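Long-range contact in transcriptional regulator, MarR family (Bacillus cereus, PDB 4XRF), which probably binds DNA as a winged helix-turn-helix transcription factor of the MarR family: residues 30-42 and 64-77. Numbering follows the deposited sequence.
Sequences GLTPPQFYILKIL and ITVMIDRLIDQELV. With PO4 (phosphate ion), chain C; SO4 (sulfate ion), chain K.
Gly30 O, just after helix 4-29, is gripped by the side-chain amide of Gln74: NE2 donates to it over 2.9 Å, nearly straight (162°), with the oxygen in the amide plane and the donor almost in line with the C=O bond. Arg100 of the same chain adds a weak bond to Gly30 O and a firmer one to Gln74 OE1. Gln74 NE2 also donates to Gln27 O of a second subunit; the Arg100 bond and the two NE2 bonds together probably set which way round the amide sits. Gln35 NE2 reaches that same Gln27 carbonyl, so both glutamines tie the contact to that second subunit. Gln35 OE1 turns back instead to accept from Thr32 N (3.1 Å); with the weak return bond from Gln35 N to Thr32 OG1 this makes a capping box at the start of helix 33-45. The extended Gln35 chain runs antiparallel alongside Leu71, whose CD1 lies 3.8 Å from Gln35 CB, while Leu71 CD2 meets Ile38 CG2. With CG1 beside its backbone N (chi1 -72°), Ile38 sends CD1 to within 3.6 Å of Met67 SD, and Pro34 CB borders the same sulfur. Beyond the helix end, closed by a Schellman motif at Glu75, Leu76 CD1 touches Leu31 CD2 (3.6 Å) and Leu39 CD1. Val77 CG1 sits 3.7 Å from both Leu39 CD2 and Leu42 CD1, against Ile91 of strand 89-93. The axes of segments 33-42 and 64-73 approach to 10.6 Å and cross at -82°; this packs helix 61-73, probably the recognition helix, and the root of the wing onto helix 33-45, as in the MarR-type winged helix-turn-helix fold.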
ATOM      1  N   GLY A  30     -11.144   7.541  11.907  1.00 29.88           N
ATOM      2  CA  GLY A  30     -11.922   7.767  10.676  1.00 29.79           C
ATOM      3  C   GLY A  30     -11.372   8.845   9.748  1.00 29.20           C
ATOM      4  O   GLY A  30     -12.086   9.341   8.871  1.00 28.97           O
ATOM      5  N   LEU A  31     -10.101   9.207   9.946  1.00 28.81           N
ATOM      6  CA  LEU A  31      -9.438  10.259   9.168  1.00 28.50           C
ATOM      7  C   LEU A  31      -8.064   9.847   8.652  1.00 28.08           C
ATOM      8  O   LEU A  31      -7.323   9.199   9.349  1.00 28.32           O
ATOM      9  CB  LEU A  31      -9.278  11.530  10.026  1.00 28.51           C
ATOM     10  CG  LEU A  31     -10.564  12.092  10.664  1.00 29.20           C
ATOM     11  CD1 LEU A  31     -10.255  13.005  11.852  1.00 29.53           C
ATOM     12  CD2 LEU A  31     -11.450  12.789   9.624  1.00 29.18           C
ATOM     13  N   THR A  32      -7.720  10.249   7.432  1.00 28.30           N
ATOM     14  CA  THR A  32      -6.332  10.181   6.979  1.00 28.07           C
ATOM     15  C   THR A  32      -5.581  11.361   7.618  1.00 28.03           C
ATOM     16  O   THR A  32      -6.213  12.313   8.100  1.00 28.44           O
ATOM     17  CB  THR A  32      -6.214  10.339   5.461  1.00 27.99           C
ATOM     18  OG1 THR A  32      -6.589  11.670   5.120  1.00 28.37           O
ATOM     19  CG2 THR A  32      -7.135   9.382   4.728  1.00 28.49           C
ATOM     20  N   PRO A  33      -4.233  11.307   7.646  1.00 27.69           N
ATOM     21  CA  PRO A  33      -3.532  12.445   8.247  1.00 27.69           C
ATOM     22  C   PRO A  33      -3.802  13.836   7.647  1.00 27.83           C
ATOM     23  O   PRO A  33      -3.874  14.792   8.422  1.00 28.08           O
ATOM     24  CB  PRO A  33      -2.055  12.031   8.150  1.00 27.49           C
ATOM     25  CG  PRO A  33      -2.138  10.532   8.339  1.00 27.20           C
ATOM     26  CD  PRO A  33      -3.342  10.132   7.511  1.00 27.23           C
ATOM     27  N   PRO A  34      -3.973  13.966   6.305  1.00 27.79           N
ATOM     28  CA  PRO A  34      -4.290  15.305   5.816  1.00 28.29           C
ATOM     29  C   PRO A  34      -5.695  15.790   6.218  1.00 28.83           C
ATOM     30  O   PRO A  34      -5.875  16.999   6.476  1.00 29.00           O
ATOM     31  CB  PRO A  34      -4.175  15.167   4.282  1.00 28.35           C
ATOM     32  CG  PRO A  34      -3.200  14.030   4.102  1.00 27.92           C
ATOM     33  CD  PRO A  34      -3.606  13.070   5.188  1.00 27.57           C
ATOM     34  N   GLN A  35      -6.667  14.872   6.267  1.00 28.75           N
ATOM     35  CA  GLN A  35      -8.030  15.225   6.711  1.00 29.46           C
ATOM     36  C   GLN A  35      -8.016  15.715   8.171  1.00 29.94           C
ATOM     37  O   GLN A  35      -8.674  16.710   8.517  1.00 30.25           O
ATOM     38  CB  GLN A  35      -8.985  14.028   6.599  1.00 29.33           C
ATOM     39  CG  GLN A  35      -9.373  13.618   5.176  1.00 29.29           C
ATOM     40  CD  GLN A  35     -10.333  12.436   5.177  1.00 29.56           C
ATOM     41  OE1 GLN A  35     -10.177  11.498   5.968  1.00 29.88           O
ATOM     42  NE2 GLN A  35     -11.324  12.471   4.312  1.00 30.05           N
ATOM     43  N   PHE A  36      -7.258  15.016   9.010  1.00 29.85           N
ATOM     44  CA  PHE A  36      -7.133  15.372  10.418  1.00 31.11           C
ATOM     45  C   PHE A  36      -6.520  16.767  10.549  1.00 31.51           C
ATOM     46  O   PHE A  36      -7.035  17.598  11.288  1.00 32.11           O
ATOM     47  CB  PHE A  36      -6.303  14.328  11.193  1.00 31.59           C
ATOM     48  CG  PHE A  36      -6.070  14.677  12.645  1.00 33.41           C
ATOM     49  CD1 PHE A  36      -7.120  15.086  13.472  1.00 33.99           C
ATOM     50  CD2 PHE A  36      -4.809  14.523  13.213  1.00 34.57           C
ATOM     51  CE1 PHE A  36      -6.903  15.389  14.809  1.00 35.22           C
ATOM     52  CE2 PHE A  36      -4.593  14.799  14.568  1.00 35.79           C
ATOM     53  CZ  PHE A  36      -5.644  15.254  15.358  1.00 36.08           C
ATOM     54  N   TYR A  37      -5.428  17.012   9.826  1.00 31.30           N
ATOM     55  CA  TYR A  37      -4.770  18.313   9.873  1.00 32.07           C
ATOM     56  C   TYR A  37      -5.671  19.432   9.375  1.00 31.97           C
ATOM     57  O   TYR A  37      -5.696  20.505   9.961  1.00 32.66           O
ATOM     58  CB  TYR A  37      -3.433  18.348   9.120  1.00 32.67           C
ATOM     59  CG  TYR A  37      -2.633  19.524   9.604  1.00 34.80           C
ATOM     60  CD1 TYR A  37      -2.077  19.521  10.884  1.00 36.42           C
ATOM     61  CD2 TYR A  37      -2.493  20.653   8.837  1.00 35.82           C
ATOM     62  CE1 TYR A  37      -1.380  20.626  11.362  1.00 38.09           C
ATOM     63  CE2 TYR A  37      -1.792  21.746   9.304  1.00 37.95           C
ATOM     64  CZ  TYR A  37      -1.244  21.720  10.566  1.00 38.29           C
ATOM     65  OH  TYR A  37      -0.546  22.813  11.028  1.00 40.46           O
ATOM     66  N   ILE A  38      -6.416  19.185   8.305  1.00 31.20           N
ATOM     67  CA  ILE A  38      -7.440  20.140   7.883  1.00 31.30           C
ATOM     68  C   ILE A  38      -8.393  20.514   9.024  1.00 31.74           C
ATOM     69  O   ILE A  38      -8.603  21.701   9.295  1.00 32.42           O
ATOM     70  CB  ILE A  38      -8.200  19.678   6.618  1.00 31.25           C
ATOM     71  CG1 ILE A  38      -7.274  19.808   5.391  1.00 31.35           C
ATOM     72  CG2 ILE A  38      -9.439  20.555   6.363  1.00 31.89           C
ATOM     73  CD1 ILE A  38      -7.715  19.000   4.177  1.00 31.24           C
ATOM     74  N   LEU A  39      -8.980  19.514   9.674  1.00 31.18           N
ATOM     75  CA  LEU A  39      -9.876  19.764  10.799  1.00 32.11           C
ATOM     76  C   LEU A  39      -9.199  20.547  11.941  1.00 33.24           C
ATOM     77  O   LEU A  39      -9.846  21.399  12.562  1.00 34.20           O
ATOM     78  CB  LEU A  39     -10.472  18.446  11.349  1.00 31.39           C
ATOM     79  CG  LEU A  39     -11.351  17.613  10.395  1.00 30.87           C
ATOM     80  CD1 LEU A  39     -11.933  16.413  11.132  1.00 30.80           C
ATOM     81  CD2 LEU A  39     -12.475  18.446   9.784  1.00 31.14           C
ATOM     82  N   LYS A  40      -7.923  20.258  12.214  1.00 33.26           N
ATOM     83  CA  LYS A  40      -7.183  21.018  13.224  1.00 34.84           C
ATOM     84  C   LYS A  40      -7.029  22.488  12.844  1.00 35.46           C
ATOM     85  O   LYS A  40      -7.156  23.352  13.706  1.00 36.63           O
ATOM     86  CB  LYS A  40      -5.799  20.436  13.506  1.00 35.18           C
ATOM     87  CG  LYS A  40      -5.814  19.101  14.205  1.00 36.09           C
ATOM     88  CD  LYS A  40      -4.396  18.657  14.563  1.00 37.35           C
ATOM     89  CE  LYS A  40      -3.831  19.398  15.771  1.00 39.58           C
ATOM     90  NZ  LYS A  40      -2.517  18.798  16.189  1.00 40.07           N
ATOM     91  N   ILE A  41      -6.745  22.768  11.569  1.00 35.04           N
ATOM     92  CA  ILE A  41      -6.668  24.161  11.091  1.00 36.04           C
ATOM     93  C   ILE A  41      -7.995  24.895  11.331  1.00 37.12           C
ATOM     94  O   ILE A  41      -8.007  26.008  11.854  1.00 38.40           O
ATOM     95  CB  ILE A  41      -6.275  24.253   9.598  1.00 35.50           C
ATOM     96  CG1 ILE A  41      -4.891  23.629   9.372  1.00 34.95           C
ATOM     97  CG2 ILE A  41      -6.306  25.709   9.120  1.00 36.36           C
ATOM     98  CD1 ILE A  41      -4.493  23.550   7.909  1.00 34.73           C
ATOM     99  N   LEU A  42      -9.102  24.258  10.960  1.00 36.97           N
ATOM    100  CA  LEU A  42     -10.438  24.851  11.085  1.00 38.20           C
ATOM    101  C   LEU A  42     -10.876  24.973  12.540  1.00 40.00           C
ATOM    102  O   LEU A  42     -11.636  25.875  12.881  1.00 40.61           O
ATOM    103  CB  LEU A  42     -11.468  24.036  10.293  1.00 36.89           C
ATOM    104  CG  LEU A  42     -11.209  23.986   8.789  1.00 36.04           C
ATOM    105  CD1 LEU A  42     -12.113  22.958   8.140  1.00 35.21           C
ATOM    106  CD2 LEU A  42     -11.407  25.352   8.162  1.00 36.80           C
ATOM    107  N   ILE A  64      -7.216  20.441  -2.679  1.00 44.77           N
ATOM    108  CA  ILE A  64      -7.981  20.676  -1.456  1.00 43.86           C
ATOM    109  C   ILE A  64      -9.476  20.429  -1.701  1.00 42.83           C
ATOM    110  O   ILE A  64     -10.182  19.934  -0.813  1.00 42.11           O
ATOM    111  CB  ILE A  64      -7.685  22.071  -0.851  1.00 44.48           C
ATOM    112  CG1 ILE A  64      -7.526  21.993   0.663  1.00 44.94           C
ATOM    113  CG2 ILE A  64      -8.776  23.058  -1.159  1.00 46.31           C
ATOM    114  CD1 ILE A  64      -6.258  21.324   1.136  1.00 44.39           C
ATOM    115  N   THR A  65      -9.928  20.714  -2.924  1.00 43.05           N
ATOM    116  CA  THR A  65     -11.319  20.496  -3.335  1.00 43.41           C
ATOM    117  C   THR A  65     -11.734  19.043  -3.113  1.00 42.82           C
ATOM    118  O   THR A  65     -12.767  18.788  -2.500  1.00 42.87           O
ATOM    119  CB  THR A  65     -11.574  20.933  -4.791  1.00 44.67           C
ATOM    120  OG1 THR A  65     -11.447  22.352  -4.874  1.00 45.74           O
ATOM    121  CG2 THR A  65     -12.994  20.562  -5.260  1.00 45.27           C
ATOM    122  N   VAL A  66     -10.921  18.100  -3.581  1.00 42.87           N
ATOM    123  CA  VAL A  66     -11.203  16.668  -3.370  1.00 42.83           C
ATOM    124  C   VAL A  66     -11.241  16.315  -1.882  1.00 41.71           C
ATOM    125  O   VAL A  66     -12.149  15.605  -1.436  1.00 42.13           O
ATOM    126  CB  VAL A  66     -10.226  15.747  -4.152  1.00 43.63           C
ATOM    127  CG1 VAL A  66     -10.625  14.273  -4.022  1.00 44.08           C
ATOM    128  CG2 VAL A  66     -10.211  16.135  -5.627  1.00 44.79           C
ATOM    129  N   MET A  67     -10.271  16.820  -1.118  1.00 40.87           N
ATOM    130  CA  MET A  67     -10.202  16.554   0.326  1.00 39.73           C
ATOM    131  C   MET A  67     -11.472  17.023   1.013  1.00 37.76           C
ATOM    132  O   MET A  67     -12.110  16.286   1.781  1.00 36.70           O
ATOM    133  CB  MET A  67      -8.976  17.231   0.960  1.00 41.94           C
ATOM    134  CG  MET A  67      -7.739  16.345   1.005  1.00 47.82           C
ATOM    135  SD  MET A  67      -6.169  17.168   1.430  1.00 54.10           S
ATOM    136  CE  MET A  67      -5.548  17.589  -0.197  1.00 52.36           C
ATOM    137  N   ILE A  68     -11.841  18.258   0.720  1.00 36.36           N
ATOM    138  CA  ILE A  68     -13.043  18.845   1.274  1.00 36.11           C
ATOM    139  C   ILE A  68     -14.324  18.101   0.861  1.00 36.20           C
ATOM    140  O   ILE A  68     -15.190  17.870   1.711  1.00 35.91           O
ATOM    141  CB  ILE A  68     -13.118  20.358   0.952  1.00 36.68           C
ATOM    142  CG1 ILE A  68     -12.014  21.084   1.743  1.00 36.29           C
ATOM    143  CG2 ILE A  68     -14.503  20.899   1.267  1.00 36.91           C
ATOM    144  CD1 ILE A  68     -11.594  22.382   1.084  1.00 38.19           C
ATOM    145  N   ASP A  69     -14.435  17.708  -0.412  1.00 36.32           N
ATOM    146  CA  ASP A  69     -15.544  16.840  -0.836  1.00 37.34           C
ATOM    147  C   ASP A  69     -15.662  15.592   0.069  1.00 36.39           C
ATOM    148  O   ASP A  69     -16.759  15.189   0.423  1.00 36.76           O
ATOM    149  CB  ASP A  69     -15.369  16.356  -2.275  1.00 38.87           C
ATOM    150  CG  ASP A  69     -15.582  17.431  -3.293  1.00 40.92           C
ATOM    151  OD1 ASP A  69     -16.163  18.497  -2.958  1.00 41.62           O
ATOM    152  OD2 ASP A  69     -15.170  17.205  -4.460  1.00 42.24           O
ATOM    153  N   ARG A  70     -14.535  14.986   0.438  1.00 35.34           N
ATOM    154  CA  ARG A  70     -14.575  13.779   1.296  1.00 35.26           C
ATOM    155  C   ARG A  70     -15.005  14.094   2.736  1.00 34.60           C
ATOM    156  O   ARG A  70     -15.731  13.310   3.354  1.00 35.14           O
ATOM    157  CB  ARG A  70     -13.241  13.006   1.277  1.00 35.24           C
ATOM    158  CG  ARG A  70     -12.759  12.572  -0.105  1.00 36.61           C
ATOM    159  CD  ARG A  70     -13.592  11.457  -0.720  1.00 38.47           C
ATOM    160  NE  ARG A  70     -14.849  11.908  -1.328  1.00 40.01           N
ATOM    161  CZ  ARG A  70     -14.972  12.449  -2.547  1.00 41.68           C
ATOM    162  NH1 ARG A  70     -13.905  12.629  -3.324  1.00 42.26           N
ATOM    163  NH2 ARG A  70     -16.168  12.824  -2.998  1.00 42.48           N
ATOM    164  N   LEU A  71     -14.561  15.237   3.257  1.00 33.54           N
ATOM    165  CA  LEU A  71     -14.938  15.695   4.599  1.00 33.38           C
ATOM    166  C   LEU A  71     -16.418  16.092   4.658  1.00 34.36           C
ATOM    167  O   LEU A  71     -17.042  15.979   5.714  1.00 34.66           O
ATOM    168  CB  LEU A  71     -14.059  16.877   5.034  1.00 32.77           C
ATOM    169  CG  LEU A  71     -12.840  16.762   5.973  1.00 32.34           C
ATOM    170  CD1 LEU A  71     -12.508  15.352   6.445  1.00 32.17           C
ATOM    171  CD2 LEU A  71     -11.622  17.486   5.426  1.00 31.66           C
ATOM    172  N   ILE A  72     -16.954  16.561   3.528  1.00 34.81           N
ATOM    173  CA  ILE A  72     -18.399  16.821   3.355  1.00 36.38           C
ATOM    174  C   ILE A  72     -19.196  15.502   3.383  1.00 37.73           C
ATOM    175  O   ILE A  72     -20.167  15.393   4.129  1.00 39.24           O
ATOM    176  CB  ILE A  72     -18.686  17.665   2.080  1.00 36.67           C
ATOM    177  CG1 ILE A  72     -18.136  19.081   2.254  1.00 36.14           C
ATOM    178  CG2 ILE A  72     -20.188  17.718   1.739  1.00 38.28           C
ATOM    179  CD1 ILE A  72     -18.170  19.919   0.980  1.00 36.55           C
ATOM    180  N   ASP A  73     -18.759  14.488   2.630  1.00 38.00           N
ATOM    181  CA  ASP A  73     -19.345  13.126   2.736  1.00 39.13           C
ATOM    182  C   ASP A  73     -19.436  12.628   4.195  1.00 39.08           C
ATOM    183  O   ASP A  73     -20.463  12.071   4.590  1.00 40.10           O
ATOM    184  CB  ASP A  73     -18.557  12.087   1.919  1.00 39.50           C
ATOM    185  CG  ASP A  73     -18.557  12.365   0.428  1.00 40.99           C
ATOM    186  OD1 ASP A  73     -19.513  12.998  -0.091  1.00 42.90           O
ATOM    187  OD2 ASP A  73     -17.574  11.965  -0.242  1.00 40.88           O
ATOM    188  N   GLN A  74     -18.367  12.821   4.980  1.00 37.60           N
ATOM    189  CA  GLN A  74     -18.381  12.433   6.407  1.00 37.71           C
ATOM    190  C   GLN A  74     -19.126  13.460   7.267  1.00 38.63           C
ATOM    191  O   GLN A  74     -19.284  13.250   8.467  1.00 39.38           O
ATOM    192  CB  GLN A  74     -16.958  12.240   6.969  1.00 36.11           C
ATOM    193  CG  GLN A  74     -16.144  11.104   6.375  1.00 35.49           C
ATOM    194  CD  GLN A  74     -15.065  10.616   7.330  1.00 35.02           C
ATOM    195  OE1 GLN A  74     -15.340  10.322   8.503  1.00 35.65           O
ATOM    196  NE2 GLN A  74     -13.836  10.512   6.835  1.00 34.04           N
ATOM    197  N   GLU A  75     -19.534  14.578   6.663  1.00 39.19           N
ATOM    198  CA  GLU A  75     -20.349  15.612   7.326  1.00 40.49           C
ATOM    199  C   GLU A  75     -19.552  16.363   8.392  1.00 39.34           C
ATOM    200  O   GLU A  75     -20.107  16.817   9.400  1.00 40.41           O
ATOM    201  CB  GLU A  75     -21.615  14.990   7.945  1.00 43.48           C
ATOM    202  CG  GLU A  75     -22.760  14.799   6.960  1.00 46.41           C
ATOM    203  CD  GLU A  75     -23.803  13.810   7.451  1.00 49.47           C
ATOM    204  OE1 GLU A  75     -23.827  13.486   8.662  1.00 51.30           O
ATOM    205  OE2 GLU A  75     -24.608  13.340   6.620  1.00 51.33           O
ATOM    206  N   LEU A  76     -18.248  16.477   8.182  1.00 36.99           N
ATOM    207  CA  LEU A  76     -17.380  17.042   9.207  1.00 36.24           C
ATOM    208  C   LEU A  76     -17.130  18.537   9.002  1.00 36.06           C
ATOM    209  O   LEU A  76     -16.771  19.241   9.944  1.00 36.14           O
ATOM    210  CB  LEU A  76     -16.063  16.259   9.311  1.00 34.73           C
ATOM    211  CG  LEU A  76     -16.178  14.757   9.629  1.00 34.92           C
ATOM    212  CD1 LEU A  76     -14.805  14.082   9.613  1.00 33.83           C
ATOM    213  CD2 LEU A  76     -16.874  14.523  10.971  1.00 36.16           C
ATOM    214  N   VAL A  77     -17.284  18.995   7.764  1.00 36.03           N
ATOM    215  CA  VAL A  77     -17.182  20.419   7.437  1.00 36.71           C
ATOM    216  C   VAL A  77     -18.360  20.823   6.561  1.00 38.39           C
ATOM    217  O   VAL A  77     -19.026  19.957   5.994  1.00 38.39           O
ATOM    218  CB  VAL A  77     -15.862  20.771   6.690  1.00 35.30           C
ATOM    219  CG1 VAL A  77     -14.631  20.359   7.499  1.00 34.23           C
ATOM    220  CG2 VAL A  77     -15.826  20.157   5.294  1.00 34.69           C
TER
HETATM  221  P   PO4 C 202       0.866  20.124  14.854  1.00 43.95           P
HETATM  222  O1  PO4 C 202      -0.373  20.912  14.515  1.00 48.14           O
HETATM  223  O2  PO4 C 202       1.591  19.751  13.588  1.00 39.14           O
HETATM  224  O3  PO4 C 202       1.748  20.971  15.757  1.00 45.03           O
HETATM  225  O4  PO4 C 202       0.451  18.861  15.566  1.00 45.38           O
HETATM  226  S   SO4 K 210      -0.961  26.225  10.371  1.00 63.86           S
HETATM  227  O1  SO4 K 210      -0.331  27.246   9.485  1.00 65.07           O
HETATM  228  O2  SO4 K 210      -2.405  26.548  10.518  1.00 57.80           O
HETATM  229  O3  SO4 K 210      -0.343  26.259  11.721  1.00 58.42           O
HETATM  230  O4  SO4 K 210      -0.773  24.902   9.711  1.00 56.47           O